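Local coordinates for protein pyoverdine synthetase F (Pseudomonas aeruginosa PAO1, PDB 6CUL) that probably belongs to the pyoverdine system of its organism and folds around a central mixed beta-sheet with helices on it, at residues L6-S11 with K34-S39; S11-A16 with I59-A64; S108-Y113 with S125-R130. All coordinates share one frame; numbering follows the deposited sequence.

Contact 1: L6-S11 with K34-S39; sequences LAYIWS and KSVLES
Y8 of strand 6-9 presents one ring face to L37, and its edge meets V36 CG1 near the ring plane. The setting is a beta-alpha-beta crossover of a Rossmann-like sheet. Helix 36-46 belongs to the connection between the parallel neighbours 6-9 and 55-60, and here it packs against the sheet. L37 CD1 sits 3.4 Å above the plane of the Y8 ring, over its centre. This is a CH-pi contact, with CD1 only 8° off the ring normal. W10 CG lies at the Y8 edge, in plane. In turn Y8 CE1 covers one face of the W10 ring, offset toward the rim. S35 CB touches the W10 edge at CZ3, 4.2 Å away. L37 CD2 reaches W10 CZ2 obliquely at 4.3 Å.

Y8 CG is anti to the backbone N (chi1 -170°), and the ring reaches across to the first turn of the helix. Y8 OH is 3.2 Å from L37 N, but the angle is poor and no bond forms. The hydroxyl bonds D146 OD2 instead. L37 also touches V58 of strand 55-60. The helix start is fixed by its own N-cap: S35 OG accepts from E38 N at 3.0 Å.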
loop_
_atom_site.group_PDB
_atom_site.type_symbol
_atom_site.label_atom_id
_atom_site.label_comp_id
_atom_site.label_asym_id
_atom_site.label_seq_id
_atom_site.Cartn_x
_atom_site.Cartn_y
_atom_site.Cartn_z
ATOM N N LEU A 6 3.844 -5.476 14.893
ATOM C CA LEU A 6 3.454 -5.085 13.558
ATOM C C LEU A 6 4.503 -5.130 12.477
ATOM O O LEU A 6 5.546 -4.591 12.613
ATOM C CB LEU A 6 2.941 -3.653 13.660
ATOM C CG LEU A 6 1.806 -3.351 12.708
ATOM C CD1 LEU A 6 0.517 -3.670 13.383
ATOM C CD2 LEU A 6 1.848 -1.964 12.177
ATOM N N ALA A 7 4.117 -5.727 11.371
ATOM C CA ALA A 7 4.966 -5.982 10.197
ATOM C C ALA A 7 4.422 -5.286 8.980
ATOM O O ALA A 7 3.277 -5.293 8.753
ATOM C CB ALA A 7 5.113 -7.448 9.936
ATOM N N TYR A 8 5.254 -4.659 8.228
ATOM C CA TYR A 8 4.783 -3.926 7.095
ATOM C C TYR A 8 5.336 -4.457 5.745
ATOM O O TYR A 8 6.437 -4.866 5.663
ATOM C CB TYR A 8 5.142 -2.459 7.360
ATOM C CG TYR A 8 4.577 -1.412 6.455
ATOM C CD1 TYR A 8 5.046 -1.247 5.197
ATOM C CD2 TYR A 8 3.623 -0.563 6.893
ATOM C CE1 TYR A 8 4.564 -0.292 4.384
ATOM C CE2 TYR A 8 3.136 0.404 6.088
ATOM C CZ TYR A 8 3.611 0.542 4.817
ATOM O OH TYR A 8 3.147 1.519 4.013
ATOM N N ILE A 9 4.502 -4.513 4.740
ATOM C CA ILE A 9 4.912 -4.992 3.430
ATOM C C ILE A 9 4.527 -4.100 2.249
ATOM O O ILE A 9 3.406 -3.751 2.127
ATOM C CB ILE A 9 4.356 -6.414 3.117
ATOM C CG1 ILE A 9 4.549 -7.365 4.269
ATOM C CG2 ILE A 9 4.998 -6.978 1.880
ATOM C CD1 ILE A 9 3.952 -8.709 4.050
ATOM N N TRP A 10 5.465 -3.766 1.400
ATOM C CA TRP A 10 5.179 -3.023 0.227
ATOM C C TRP A 10 6.168 -3.254 -0.952
ATOM O O TRP A 10 7.316 -3.448 -0.773
ATOM C CB TRP A 10 5.087 -1.581 0.586
ATOM C CG TRP A 10 6.351 -0.994 0.974
ATOM C CD1 TRP A 10 7.455 -1.628 1.354
ATOM C CD2 TRP A 10 6.639 0.385 1.054
ATOM N NE1 TRP A 10 8.409 -0.762 1.655
ATOM C CE2 TRP A 10 7.933 0.498 1.485
ATOM C CE3 TRP A 10 5.901 1.539 0.853
ATOM C CZ2 TRP A 10 8.506 1.669 1.657
ATOM C CZ3 TRP A 10 6.478 2.685 1.041
ATOM C CH2 TRP A 10 7.754 2.756 1.433
ATOM N N SER A 11 5.691 -3.199 -2.146
ATOM C CA SER A 11 6.545 -3.360 -3.247
ATOM C C SER A 11 7.148 -2.008 -3.474
ATOM O O SER A 11 6.437 -1.161 -3.850
ATOM C CB SER A 11 5.722 -3.683 -4.479
ATOM O OG SER A 11 5.226 -4.962 -4.503
ATOM N N LYS A 34 3.994 12.078 0.752
ATOM C CA LYS A 34 4.422 11.289 1.858
ATOM C C LYS A 34 3.946 9.889 1.667
ATOM O O LYS A 34 2.903 9.702 1.158
ATOM C CB LYS A 34 3.835 11.867 3.128
ATOM C CG LYS A 34 4.307 11.287 4.425
ATOM C CD LYS A 34 3.410 11.706 5.535
ATOM C CE LYS A 34 3.754 13.061 6.113
ATOM N NZ LYS A 34 2.968 13.512 7.272
ATOM N N SER A 35 4.751 8.932 2.046
ATOM C CA SER A 35 4.378 7.573 1.977
ATOM C C SER A 35 3.468 7.126 3.080
ATOM O O SER A 35 3.294 7.769 4.045
ATOM C CB SER A 35 5.577 6.693 1.944
ATOM O OG SER A 35 6.174 6.588 3.150
ATOM N N VAL A 36 2.839 6.008 2.854
ATOM C CA VAL A 36 2.012 5.388 3.843
ATOM C C VAL A 36 2.822 5.000 5.064
ATOM O O VAL A 36 2.342 5.131 6.121
ATOM C CB VAL A 36 1.308 4.187 3.303
ATOM C CG1 VAL A 36 0.537 3.505 4.374
ATOM C CG2 VAL A 36 0.390 4.594 2.211
ATOM N N LEU A 37 4.020 4.482 4.887
ATOM C CA LEU A 37 4.888 4.156 5.974
ATOM C C LEU A 37 5.339 5.379 6.748
ATOM O O LEU A 37 5.382 5.357 7.907
ATOM C CB LEU A 37 6.070 3.357 5.472
ATOM C CG LEU A 37 7.022 2.754 6.487
ATOM C CD1 LEU A 37 6.328 1.685 7.249
ATOM C CD2 LEU A 37 8.304 2.220 5.891
ATOM N N GLU A 38 5.646 6.452 6.076
ATOM C CA GLU A 38 6.040 7.660 6.770
ATOM C C GLU A 38 4.919 8.173 7.651
ATOM O O GLU A 38 5.180 8.615 8.707
ATOM C CB GLU A 38 6.514 8.748 5.842
ATOM C CG GLU A 38 7.200 9.843 6.586
ATOM C CD GLU A 38 7.969 10.754 5.722
ATOM O OE1 GLU A 38 7.826 10.679 4.552
ATOM O OE2 GLU A 38 8.734 11.549 6.204
ATOM N N SER A 39 3.703 8.102 7.177
ATOM C CA SER A 39 2.638 8.499 7.981
ATOM C C SER A 39 2.500 7.608 9.209
ATOM O O SER A 39 2.223 8.120 10.210
ATOM C CB SER A 39 1.334 8.602 7.210
ATOM O OG SER A 39 0.577 9.549 7.811
#

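Contact 2: S11-A16 with I59-A64; sequences SLRNAA and IYDDDA
R13 runs alongside D62 and ends between two aspartates. Its CB lies 3.5 Å from D62 OD2. CG and CD pass the same oxygen, CG at 3.3 Å. CG stands between the backbone N and the carbonyl carbon (chi1 55°), the crowded position, and the chain is then extended from CG to NE. NE hydrogen-bonds a citric acid molecule, probably from the crystallisation liquor. At the tip, NH1 makes two salt bridges, to D61 OD1 at 2.7 Å and to D62 OD2 at 2.9 Å. Both oxygens lie close to the guanidinium plane, but NH1 meets each from above its carboxylate plane. The guanidinium is turned 85° from the D62 carboxylate and 40° from that of D61. The placing of NH2, which points to D61 OD2, is less certain.

D62 also receives the start of helix 12-17. L12 N gives its hydrogen to the syn lone pair of D62 OD1 at 2.7 Å, and R13 N bonds D62 OD2. The two backbone N-H groups of the helix start are thus satisfied by D62. R13 N and NH1 reach D62 OD2 from opposite faces of the carboxylate. D61 OD1 is likewise gripped twice, since S11 OG donates to it at 2.6 Å from the face opposite NH1. On the apolar side, L12 CD1 packs over one face of the Y60 ring, 3.3 Å from CD2.

K72 and D69 of helix 67-72 touch R13 and D62 respectively. K72 is one of the residues seen around the bound N-(4-{[(2-amino-4-oxo-1,4-dihydroquinazolin-6-yl)methyl]amino}benzene-1-carbonyl)-D-glutamic acid. Helix 12-17 follows strand 6-9 directly, so the contact sits at the C-terminal ends of the parallel strands. There strand 55-60 lies between 6-9 and 103-105.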
loop_
_atom_site.group_PDB
_atom_site.type_symbol
_atom_site.label_atom_id
_atom_site.label_comp_id
_atom_site.label_asym_id
_atom_site.label_seq_id
_atom_site.Cartn_x
_atom_site.Cartn_y
_atom_site.Cartn_z
ATOM N N SER A 11 5.691 -3.199 -2.146
ATOM C CA SER A 11 6.545 -3.360 -3.247
ATOM C C SER A 11 7.148 -2.008 -3.474
ATOM O O SER A 11 6.437 -1.161 -3.850
ATOM C CB SER A 11 5.722 -3.683 -4.479
ATOM O OG SER A 11 5.226 -4.962 -4.503
ATOM N N LEU A 12 8.449 -1.840 -3.376
ATOM C CA LEU A 12 9.067 -0.563 -3.599
ATOM C C LEU A 12 8.729 0.059 -4.955
ATOM O O LEU A 12 8.599 1.222 -5.041
ATOM C CB LEU A 12 10.567 -0.693 -3.514
ATOM C CG LEU A 12 11.186 -0.987 -2.173
ATOM C CD1 LEU A 12 12.661 -1.071 -2.267
ATOM C CD2 LEU A 12 10.817 0.025 -1.127
ATOM N N ARG A 13 8.567 -0.744 -5.978
ATOM C CA ARG A 13 8.236 -0.270 -7.273
ATOM C C ARG A 13 6.904 0.481 -7.297
ATOM O O ARG A 13 6.775 1.369 -8.035
ATOM C CB ARG A 13 8.310 -1.400 -8.287
ATOM C CG ARG A 13 7.505 -2.651 -8.034
ATOM C CD ARG A 13 8.106 -3.841 -8.740
ATOM N NE ARG A 13 7.400 -5.063 -8.577
ATOM C CZ ARG A 13 7.334 -5.749 -7.476
ATOM N NH1 ARG A 13 7.941 -5.367 -6.412
ATOM N NH2 ARG A 13 6.651 -6.816 -7.453
ATOM N N ASN A 14 5.943 0.034 -6.514
ATOM C CA ASN A 14 4.688 0.668 -6.355
ATOM C C ASN A 14 4.803 2.031 -5.673
ATOM O O ASN A 14 4.094 2.886 -5.969
ATOM C CB ASN A 14 3.747 -0.236 -5.637
ATOM C CG ASN A 14 2.379 0.343 -5.538
ATOM O OD1 ASN A 14 1.949 0.661 -4.506
ATOM N ND2 ASN A 14 1.743 0.531 -6.628
ATOM N N ALA A 15 5.655 2.158 -4.708
ATOM C CA ALA A 15 5.919 3.411 -4.094
ATOM C C ALA A 15 6.563 4.422 -5.026
ATOM O O ALA A 15 6.378 5.554 -4.851
ATOM C CB ALA A 15 6.697 3.234 -2.840
ATOM N N ALA A 16 7.414 4.004 -5.922
ATOM C CA ALA A 16 8.009 4.897 -6.896
ATOM C C ALA A 16 6.988 5.448 -7.863
ATOM O O ALA A 16 7.036 6.595 -8.151
ATOM C CB ALA A 16 9.117 4.245 -7.649
ATOM N N ILE A 59 9.226 -5.282 5.131
ATOM C CA ILE A 59 9.444 -6.130 4.017
ATOM C C ILE A 59 9.069 -5.527 2.648
ATOM O O ILE A 59 8.174 -4.801 2.523
ATOM C CB ILE A 59 8.714 -7.456 4.289
ATOM C CG1 ILE A 59 9.038 -7.971 5.697
ATOM C CG2 ILE A 59 9.067 -8.509 3.269
ATOM C CD1 ILE A 59 8.028 -8.842 6.328
ATOM N N TYR A 60 9.847 -5.805 1.651
ATOM C CA TYR A 60 9.587 -5.328 0.331
ATOM C C TYR A 60 9.894 -6.496 -0.598
ATOM O O TYR A 60 10.784 -7.216 -0.360
ATOM C CB TYR A 60 10.365 -4.045 0.067
ATOM C CG TYR A 60 11.730 -4.243 -0.312
ATOM C CD1 TYR A 60 12.722 -4.467 0.591
ATOM C CD2 TYR A 60 12.042 -4.254 -1.606
ATOM C CE1 TYR A 60 13.991 -4.687 0.147
ATOM C CE2 TYR A 60 13.295 -4.459 -2.058
ATOM C CZ TYR A 60 14.251 -4.663 -1.188
ATOM O OH TYR A 60 15.434 -4.855 -1.738
ATOM N N ASP A 61 9.137 -6.697 -1.628
ATOM C CA ASP A 61 9.388 -7.796 -2.478
ATOM C C ASP A 61 10.183 -7.627 -3.756
ATOM O O ASP A 61 10.369 -8.574 -4.418
ATOM C CB ASP A 61 8.067 -8.377 -2.884
ATOM C CG ASP A 61 7.479 -7.700 -4.031
ATOM O OD1 ASP A 61 7.299 -6.529 -4.012
ATOM O OD2 ASP A 61 7.166 -8.349 -4.947
ATOM N N ASP A 62 10.677 -6.462 -4.050
ATOM C CA ASP A 62 11.323 -6.262 -5.310
ATOM C C ASP A 62 12.608 -7.021 -5.494
ATOM O O ASP A 62 13.251 -7.324 -4.550
ATOM C CB ASP A 62 11.603 -4.799 -5.490
ATOM C CG ASP A 62 10.487 -3.944 -5.078
ATOM O OD1 ASP A 62 10.152 -3.874 -3.928
ATOM O OD2 ASP A 62 9.951 -3.317 -5.925
ATOM N N ASP A 63 12.963 -7.371 -6.701
ATOM C CA ASP A 63 14.254 -7.994 -6.840
ATOM C C ASP A 63 15.166 -7.301 -7.836
ATOM O O ASP A 63 14.792 -7.078 -8.919
ATOM C CB ASP A 63 14.168 -9.501 -7.117
ATOM C CG ASP A 63 15.524 -10.121 -7.275
ATOM O OD1 ASP A 63 16.274 -10.383 -6.331
ATOM O OD2 ASP A 63 15.891 -10.178 -8.400
ATOM N N ALA A 64 16.350 -7.021 -7.416
ATOM C CA ALA A 64 17.306 -6.362 -8.234
ATOM C C ALA A 64 17.662 -7.120 -9.516
ATOM O O ALA A 64 18.007 -6.521 -10.467
ATOM C CB ALA A 64 18.520 -6.016 -7.433
#

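Contact 3: S108-Y113 with S125-R130; sequences STYRRY and SDFERR
F127 of helix 118-136 lays one ring face under S108. S108 CB stands 4.1 Å from the F127 ring centroid and 7° off the normal, a CH-pi contact over the centre of the ring. S108 CA is close to the same face, 4.0 Å from F127 CD1.

Y110 also meets F127. Its CE2 comes within 3.9 Å of F127 CD2, which lies at the edge of the Y110 ring. The two ring planes are 46° apart, so the pair is oblique. V150 touches both side chains, and H120 meets Y110 edge to face. The contact thus joins the 3-10 turn after strand 103-105 to the helix that follows it. T109, Y110, R112 and Y113 of this loop belong to the pocket seen to hold N-(4-{[(2-amino-4-oxo-1,4-dihydroquinazolin-6-yl)methyl]amino}benzene-1-carbonyl)-D-glutamic acid.

R111 NE donates to S108 OG at 3.0 Å, which ties the turn to itself. The same hydroxyl is hydrogen-bonded to D61 OD2. R130 NH2 passes T109 OG1 at 3.8 Å and bonds P107 O instead. No hydrogen bond crosses between the two segments. The packing is therefore carried mainly by carbon atoms, while the polar ends of S108 and R130 find their partners elsewhere.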
loop_
_atom_site.group_PDB
_atom_site.type_symbol
_atom_site.label_atom_id
_atom_site.label_comp_id
_atom_site.label_asym_id
_atom_site.label_seq_id
_atom_site.Cartn_x
_atom_site.Cartn_y
_atom_site.Cartn_z
ATOM N N SER A 108 10.097 -11.808 -4.626
ATOM C CA SER A 108 9.259 -12.599 -5.476
ATOM C C SER A 108 9.914 -12.778 -6.806
ATOM O O SER A 108 9.430 -12.363 -7.810
ATOM C CB SER A 108 7.885 -11.981 -5.711
ATOM O OG SER A 108 7.889 -10.659 -6.070
ATOM N N THR A 109 11.036 -13.469 -6.716
ATOM C CA THR A 109 11.916 -13.903 -7.787
ATOM C C THR A 109 11.248 -14.806 -8.817
ATOM O O THR A 109 11.487 -14.682 -9.955
ATOM C CB THR A 109 13.045 -14.639 -7.196
ATOM O OG1 THR A 109 12.545 -15.583 -6.260
ATOM C CG2 THR A 109 13.866 -13.689 -6.550
ATOM N N TYR A 110 10.246 -15.530 -8.387
ATOM C CA TYR A 110 9.457 -16.377 -9.185
ATOM C C TYR A 110 8.913 -15.627 -10.345
ATOM O O TYR A 110 8.614 -16.239 -11.293
ATOM C CB TYR A 110 8.301 -16.957 -8.358
ATOM C CG TYR A 110 7.132 -16.032 -8.062
ATOM C CD1 TYR A 110 6.162 -15.827 -8.998
ATOM C CD2 TYR A 110 6.991 -15.415 -6.848
ATOM C CE1 TYR A 110 5.112 -15.032 -8.762
ATOM C CE2 TYR A 110 5.930 -14.601 -6.582
ATOM C CZ TYR A 110 4.986 -14.413 -7.558
ATOM O OH TYR A 110 3.934 -13.594 -7.389
ATOM N N ARG A 111 8.800 -14.334 -10.267
ATOM C CA ARG A 111 8.367 -13.533 -11.371
ATOM C C ARG A 111 9.327 -13.569 -12.591
ATOM O O ARG A 111 8.903 -13.267 -13.628
ATOM C CB ARG A 111 8.045 -12.124 -10.922
ATOM C CG ARG A 111 6.772 -11.945 -10.148
ATOM C CD ARG A 111 6.567 -10.535 -9.742
ATOM N NE ARG A 111 7.661 -9.998 -8.983
ATOM C CZ ARG A 111 8.355 -8.928 -9.259
ATOM N NH1 ARG A 111 8.101 -8.222 -10.272
ATOM N NH2 ARG A 111 9.292 -8.571 -8.464
ATOM N N ARG A 112 10.564 -13.989 -12.421
ATOM C CA ARG A 112 11.520 -14.128 -13.495
ATOM C C ARG A 112 11.009 -15.131 -14.495
ATOM O O ARG A 112 11.145 -14.939 -15.618
ATOM C CB ARG A 112 12.863 -14.590 -12.953
ATOM C CG ARG A 112 13.565 -13.659 -11.996
ATOM C CD ARG A 112 14.734 -14.277 -11.273
ATOM N NE ARG A 112 15.125 -13.599 -10.066
ATOM C CZ ARG A 112 16.310 -13.677 -9.500
ATOM N NH1 ARG A 112 17.246 -14.364 -10.021
ATOM N NH2 ARG A 112 16.543 -13.045 -8.423
ATOM N N TYR A 113 10.441 -16.209 -14.044
ATOM C CA TYR A 113 9.838 -17.174 -14.907
ATOM C C TYR A 113 8.518 -16.640 -15.438
ATOM O O TYR A 113 7.914 -15.868 -14.811
ATOM C CB TYR A 113 9.520 -18.427 -14.117
ATOM C CG TYR A 113 10.693 -19.230 -13.698
ATOM C CD1 TYR A 113 11.315 -20.053 -14.571
ATOM C CD2 TYR A 113 11.164 -19.189 -12.406
ATOM C CE1 TYR A 113 12.398 -20.801 -14.190
ATOM C CE2 TYR A 113 12.244 -19.940 -12.020
ATOM C CZ TYR A 113 12.867 -20.751 -12.921
ATOM O OH TYR A 113 13.930 -21.503 -12.573
ATOM N N SER A 125 4.509 -19.965 -4.487
ATOM C CA SER A 125 4.220 -20.595 -3.247
ATOM C C SER A 125 5.384 -20.479 -2.311
ATOM O O SER A 125 5.170 -20.176 -1.191
ATOM C CB SER A 125 3.855 -22.069 -3.428
ATOM O OG SER A 125 3.846 -22.781 -2.215
ATOM N N ASP A 126 6.597 -20.711 -2.738
ATOM C CA ASP A 126 7.716 -20.591 -1.827
ATOM C C ASP A 126 7.925 -19.170 -1.269
ATOM O O ASP A 126 8.403 -19.024 -0.198
ATOM C CB ASP A 126 8.975 -21.168 -2.468
ATOM C CG ASP A 126 10.086 -21.356 -1.519
ATOM O OD1 ASP A 126 10.108 -22.316 -0.819
ATOM O OD2 ASP A 126 10.980 -20.572 -1.500
ATOM N N PHE A 127 7.656 -18.153 -2.067
ATOM C CA PHE A 127 7.702 -16.771 -1.651
ATOM C C PHE A 127 6.658 -16.508 -0.588
ATOM O O PHE A 127 6.946 -15.918 0.411
ATOM C CB PHE A 127 7.453 -15.882 -2.817
ATOM C CG PHE A 127 6.916 -14.554 -2.451
ATOM C CD1 PHE A 127 7.714 -13.603 -1.906
ATOM C CD2 PHE A 127 5.610 -14.241 -2.694
ATOM C CE1 PHE A 127 7.239 -12.379 -1.611
ATOM C CE2 PHE A 127 5.128 -13.003 -2.404
ATOM C CZ PHE A 127 5.952 -12.073 -1.859
ATOM N N GLU A 128 5.449 -16.965 -0.810
ATOM C CA GLU A 128 4.471 -16.900 0.224
ATOM C C GLU A 128 4.992 -17.735 1.389
ATOM O O GLU A 128 4.846 -17.331 2.502
ATOM C CB GLU A 128 3.132 -17.444 -0.204
ATOM C CG GLU A 128 2.595 -16.863 -1.467
ATOM C CD GLU A 128 1.099 -16.852 -1.526
ATOM O OE1 GLU A 128 0.502 -16.347 -0.601
ATOM O OE2 GLU A 128 0.512 -17.306 -2.488
ATOM N N ARG A 129 5.593 -18.882 1.128
ATOM C CA ARG A 129 6.118 -19.674 2.197
ATOM C C ARG A 129 7.214 -18.924 2.940
ATOM O O ARG A 129 7.241 -18.974 4.116
ATOM C CB ARG A 129 6.591 -20.984 1.692
ATOM C CG ARG A 129 7.013 -21.885 2.804
ATOM C CD ARG A 129 8.446 -21.686 3.250
ATOM N NE ARG A 129 9.398 -21.851 2.192
ATOM C CZ ARG A 129 10.661 -21.504 2.284
ATOM N NH1 ARG A 129 11.105 -20.939 3.363
ATOM N NH2 ARG A 129 11.463 -21.667 1.267
ATOM N N ARG A 130 8.086 -18.233 2.221
ATOM C CA ARG A 130 9.075 -17.341 2.811
ATOM C C ARG A 130 8.426 -16.123 3.494
ATOM O O ARG A 130 8.995 -15.587 4.380
ATOM C CB ARG A 130 10.054 -16.827 1.782
ATOM C CG ARG A 130 11.321 -17.611 1.634
ATOM C CD ARG A 130 12.290 -17.017 0.623
ATOM N NE ARG A 130 11.714 -16.716 -0.691
ATOM C CZ ARG A 130 12.028 -15.662 -1.441
ATOM N NH1 ARG A 130 12.878 -14.784 -1.031
ATOM N NH2 ARG A 130 11.446 -15.503 -2.594
#

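In the fold
Contact 1 lies deepest, about 7 Å from its centre to that of the chain. Contact 2 is at about 11 Å and contact 3 at about 19 Å, nearer the surface although most of its touching residues are buried. Contacts 1 and 2 share S11 and reach one sheet: Y8 O and I59 N are 2.9 Å apart, a probable hydrogen bond between strands 6-9 and 55-60. Contact 3 meets contact 2 through polar groups, including a D63-R112 salt bridge, and does not touch contact 1. The chemistry changes accordingly. Contact 1 is mainly apolar, contact 2 is mainly polar and charged, with one apolar pair, and contact 3 is apolar again, with arginines around it.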